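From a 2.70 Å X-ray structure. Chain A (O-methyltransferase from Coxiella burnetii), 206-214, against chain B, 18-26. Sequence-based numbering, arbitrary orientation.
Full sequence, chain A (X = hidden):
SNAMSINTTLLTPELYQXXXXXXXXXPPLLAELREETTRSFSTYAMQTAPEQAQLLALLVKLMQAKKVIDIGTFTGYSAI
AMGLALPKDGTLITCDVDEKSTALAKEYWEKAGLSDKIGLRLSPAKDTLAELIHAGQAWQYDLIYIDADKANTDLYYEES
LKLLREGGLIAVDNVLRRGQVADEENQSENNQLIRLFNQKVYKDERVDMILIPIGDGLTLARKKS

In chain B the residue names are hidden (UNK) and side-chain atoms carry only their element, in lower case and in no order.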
# COMPACT_ATOMS: atom_id res chain seq x y z
N ARG A 206 13.30 -8.00 11.80
CA ARG A 206 14.03 -6.77 11.51
C ARG A 206 13.14 -5.79 10.76
O ARG A 206 13.51 -4.62 10.57
CB ARG A 206 15.27 -7.08 10.68
CG ARG A 206 16.22 -8.05 11.35
CD ARG A 206 17.34 -8.44 10.41
NE ARG A 206 16.86 -9.28 9.32
CZ ARG A 206 17.64 -9.79 8.37
NH1 ARG A 206 18.94 -9.54 8.38
NH2 ARG A 206 17.11 -10.54 7.41
N VAL A 207 11.98 -6.26 10.33
CA VAL A 207 11.08 -5.47 9.50
C VAL A 207 9.63 -5.58 9.93
O VAL A 207 9.24 -6.52 10.62
CB VAL A 207 11.16 -5.90 8.02
CG1 VAL A 207 12.56 -5.71 7.48
CG2 VAL A 207 10.73 -7.35 7.87
N ASP A 208 8.83 -4.60 9.52
CA ASP A 208 7.38 -4.72 9.52
C ASP A 208 6.99 -4.88 8.06
O ASP A 208 7.53 -4.20 7.19
CB ASP A 208 6.71 -3.48 10.11
CG ASP A 208 6.90 -3.38 11.62
OD1 ASP A 208 6.78 -4.42 12.30
OD2 ASP A 208 7.18 -2.26 12.11
N MSE A 209 6.06 -5.79 7.77
CA MSE A 209 5.77 -6.10 6.38
C MSE A 209 4.30 -6.26 6.04
O MSE A 209 3.43 -6.25 6.91
CB MSE A 209 6.57 -7.33 5.92
CG MSE A 209 6.34 -8.59 6.75
SE MSE A 209 4.76 -9.59 6.19
CE MSE A 209 5.36 -10.20 4.44
N ILE A 210 4.04 -6.41 4.75
CA ILE A 210 2.69 -6.61 4.23
C ILE A 210 2.85 -7.14 2.82
O ILE A 210 3.82 -6.81 2.13
CB ILE A 210 1.90 -5.29 4.22
CG1 ILE A 210 0.40 -5.56 4.06
CG2 ILE A 210 2.40 -4.37 3.13
CD1 ILE A 210 -0.26 -6.15 5.28
N LEU A 211 1.92 -7.98 2.38
CA LEU A 211 1.95 -8.49 1.02
C LEU A 211 0.72 -8.01 0.25
O LEU A 211 -0.40 -8.46 0.49
CB LEU A 211 2.03 -10.02 1.01
CG LEU A 211 2.52 -10.68 -0.28
CD1 LEU A 211 2.85 -12.15 -0.02
CD2 LEU A 211 1.51 -10.55 -1.41
N ILE A 212 0.94 -7.08 -0.68
CA ILE A 212 -0.15 -6.48 -1.44
C ILE A 212 -0.43 -7.29 -2.70
O ILE A 212 0.47 -7.54 -3.50
CB ILE A 212 0.18 -5.03 -1.86
CG1 ILE A 212 0.78 -4.24 -0.70
CG2 ILE A 212 -1.06 -4.34 -2.40
CD1 ILE A 212 -0.21 -3.85 0.36
N PRO A 213 -1.69 -7.71 -2.89
CA PRO A 213 -2.10 -8.44 -4.09
C PRO A 213 -2.32 -7.50 -5.28
O PRO A 213 -3.39 -7.48 -5.88
CB PRO A 213 -3.43 -9.08 -3.66
CG PRO A 213 -3.99 -8.11 -2.68
CD PRO A 213 -2.81 -7.55 -1.93
N ILE A 214 -1.29 -6.72 -5.60
CA ILE A 214 -1.32 -5.90 -6.80
C ILE A 214 -0.12 -6.29 -7.66
O ILE A 214 0.93 -6.66 -7.13
CB ILE A 214 -1.30 -4.39 -6.46
CG1 ILE A 214 -1.93 -3.58 -7.59
CG2 ILE A 214 0.12 -3.92 -6.17
CD1 ILE A 214 -2.15 -2.13 -7.25
N UNK B 18 -2.93 -18.51 1.25
CA UNK B 18 -1.48 -18.54 1.26
C UNK B 18 -0.92 -17.17 1.62
O UNK B 18 0.06 -17.06 2.35
c UNK B 18 1.44 -19.72 0.34
o UNK B 18 4.67 -18.24 -0.43
c UNK B 18 -0.93 -19.00 -0.10
c UNK B 18 3.30 -18.40 -0.36
c UNK B 18 2.80 -19.53 0.26
c UNK B 18 0.56 -18.79 -0.21
c UNK B 18 1.09 -17.66 -0.82
c UNK B 18 2.45 -17.47 -0.90
N UNK B 19 -1.55 -16.13 1.09
CA UNK B 19 -1.12 -14.76 1.34
C UNK B 19 -1.17 -14.45 2.83
O UNK B 19 -0.22 -13.89 3.39
c UNK B 19 -1.98 -13.77 0.55
c UNK B 19 -2.08 -11.56 -0.61
c UNK B 19 -2.30 -11.66 1.89
c UNK B 19 -1.65 -12.29 0.66
N UNK B 20 -2.27 -14.81 3.48
CA UNK B 20 -2.40 -14.60 4.92
C UNK B 20 -1.32 -15.36 5.68
O UNK B 20 -0.81 -14.89 6.70
c UNK B 20 -3.78 -15.01 5.41
c UNK B 20 -6.27 -14.81 5.45
c UNK B 20 -4.86 -12.77 5.10
c UNK B 20 -4.99 -14.26 4.85
N UNK B 21 -0.97 -16.54 5.19
CA UNK B 21 0.01 -17.39 5.86
C UNK B 21 1.42 -16.80 5.82
O UNK B 21 2.24 -17.10 6.69
o UNK B 21 -0.40 -21.23 4.03
c UNK B 21 -1.26 -19.57 5.53
c UNK B 21 -1.34 -20.86 4.73
c UNK B 21 0.02 -18.79 5.26
n UNK B 21 -2.47 -21.55 4.83
N UNK B 22 1.69 -15.97 4.82
CA UNK B 22 3.02 -15.38 4.68
C UNK B 22 3.04 -13.88 4.89
O UNK B 22 4.04 -13.22 4.58
c UNK B 22 2.78 -15.17 2.17
c UNK B 22 3.87 -17.20 3.17
c UNK B 22 3.65 -15.71 3.31
N UNK B 23 1.95 -13.32 5.41
CA UNK B 23 1.89 -11.88 5.62
C UNK B 23 1.20 -11.43 6.91
O UNK B 23 1.67 -10.51 7.58
c UNK B 23 1.27 -11.17 4.41
o UNK B 23 -0.14 -11.34 4.37
N UNK B 24 0.10 -12.09 7.27
CA UNK B 24 -0.71 -11.63 8.40
C UNK B 24 -0.04 -11.88 9.75
O UNK B 24 0.13 -13.02 10.17
c UNK B 24 -3.33 -10.46 9.59
c UNK B 24 -4.29 -12.77 9.51
c UNK B 24 -3.01 -11.95 9.57
c UNK B 24 -2.10 -12.28 8.39
N UNK B 25 0.32 -10.79 10.43
CA UNK B 25 0.94 -10.87 11.75
C UNK B 25 0.03 -10.24 12.80
O UNK B 25 0.36 -9.22 13.39
c UNK B 25 2.27 -10.10 11.76
c UNK B 25 6.88 -9.56 10.17
n UNK B 25 7.89 -10.05 9.47
n UNK B 25 7.06 -8.46 10.89
c UNK B 25 4.53 -9.67 10.89
c UNK B 25 3.32 -10.58 10.80
n UNK B 25 5.69 -10.15 10.15
N UNK B 26 -1.13 -10.86 13.03
CA UNK B 26 -2.12 -10.29 13.94
C UNK B 26 -1.68 -10.39 15.39
O UNK B 26 -1.37 -11.48 15.88
o UNK B 26 -6.99 -10.34 14.19
c UNK B 26 -3.47 -10.98 13.75
c UNK B 26 -5.93 -10.99 14.26
c UNK B 26 -4.62 -10.25 14.40
o UNK B 26 -5.90 -12.24 14.22
O HOH W 1 5.26 -6.83 12.99

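Position 18 of chain B carries one carbon leading to a ring of six carbons that bears a single oxygen, the pattern of a phenol. Its side chain makes no contact with the chain A stretch, although its end comes nearer than its CA-to-CB bond, which points sideways, would suggest. It is B:Tyr18, whose hydroxyl is hydrogen-bonded elsewhere in the structure.

Position 19 has four side-chain carbons forked at the second, and its CA-to-CB bond points toward chain A. One terminal carbon lies 3.7 Å from A:Leu211 O and 4.2 Å from A:Pro213 CB. A carbon fork one step beyond CB identifies B:Leu19; its CD1 also packs 3.8 Å from A:Leu211 CD2.

Position 20 repeats the four-carbon fork, but its CA-to-CB bond points away and it makes no contact: B:Leu20. Position 21 has three carbons, the third holding one oxygen and one nitrogen, a terminal amide out of reach of chain A: B:Gln21.

At position 22 one carbon carries two others, so the branch is at CB itself. One methyl carbon sits 3.7 Å from A:Leu211 CD1, and the backbone O is 3.3 Å from A:Met209 CE. This is B:Val22, the first residue after the helix to leave helical phi/psi.

Position 23 shows one carbon and one oxygen. Its CB lies 3.7 Å from A:Leu211 CB, and its backbone O is 3.5 Å from the selenium, SE, of A:Met209. The residue is B:Ser23, whose OG donates to B:Leu19 O at 2.7 Å, turning the hydroxyl back onto its own chain.

Position 24 again has four carbons forked at the second; its CA-to-CB bond points away, and it makes no contact: B:Leu24.

Position 25 runs through three carbons and a nitrogen to a carbon bearing two more nitrogens, a guanidinium. One terminal nitrogen is 2.9 Å from A:Val207 O, and the other is 3.5 Å from A:Met209 CG. B:Arg25 is therefore the assignment, with chi2 and chi3 both t, an extended chain that brings the guanidinium to A:Val207 at the start of the strand.

Position 26 has three carbons, the third carrying two oxygens, a carboxylate out of reach of chain A: B:Glu26.

The contact combines apolar packing with a polar anchor. A:Leu211 meets B:Leu19, B:Val22 and B:Ser23, while B:Arg25 NH1 donates to A:Val207 O (2.9 Å, 156°) near the guanidinium plane and A:Met209 CG covers one guanidinium face. A:Asp208 OD1 is 4.3 Å from B:Arg25 NH1, beyond a salt bridge, but water 1 links them, accepting from NH1 and donating to OD1.

Chain B 18-26: YLLQVSLRE
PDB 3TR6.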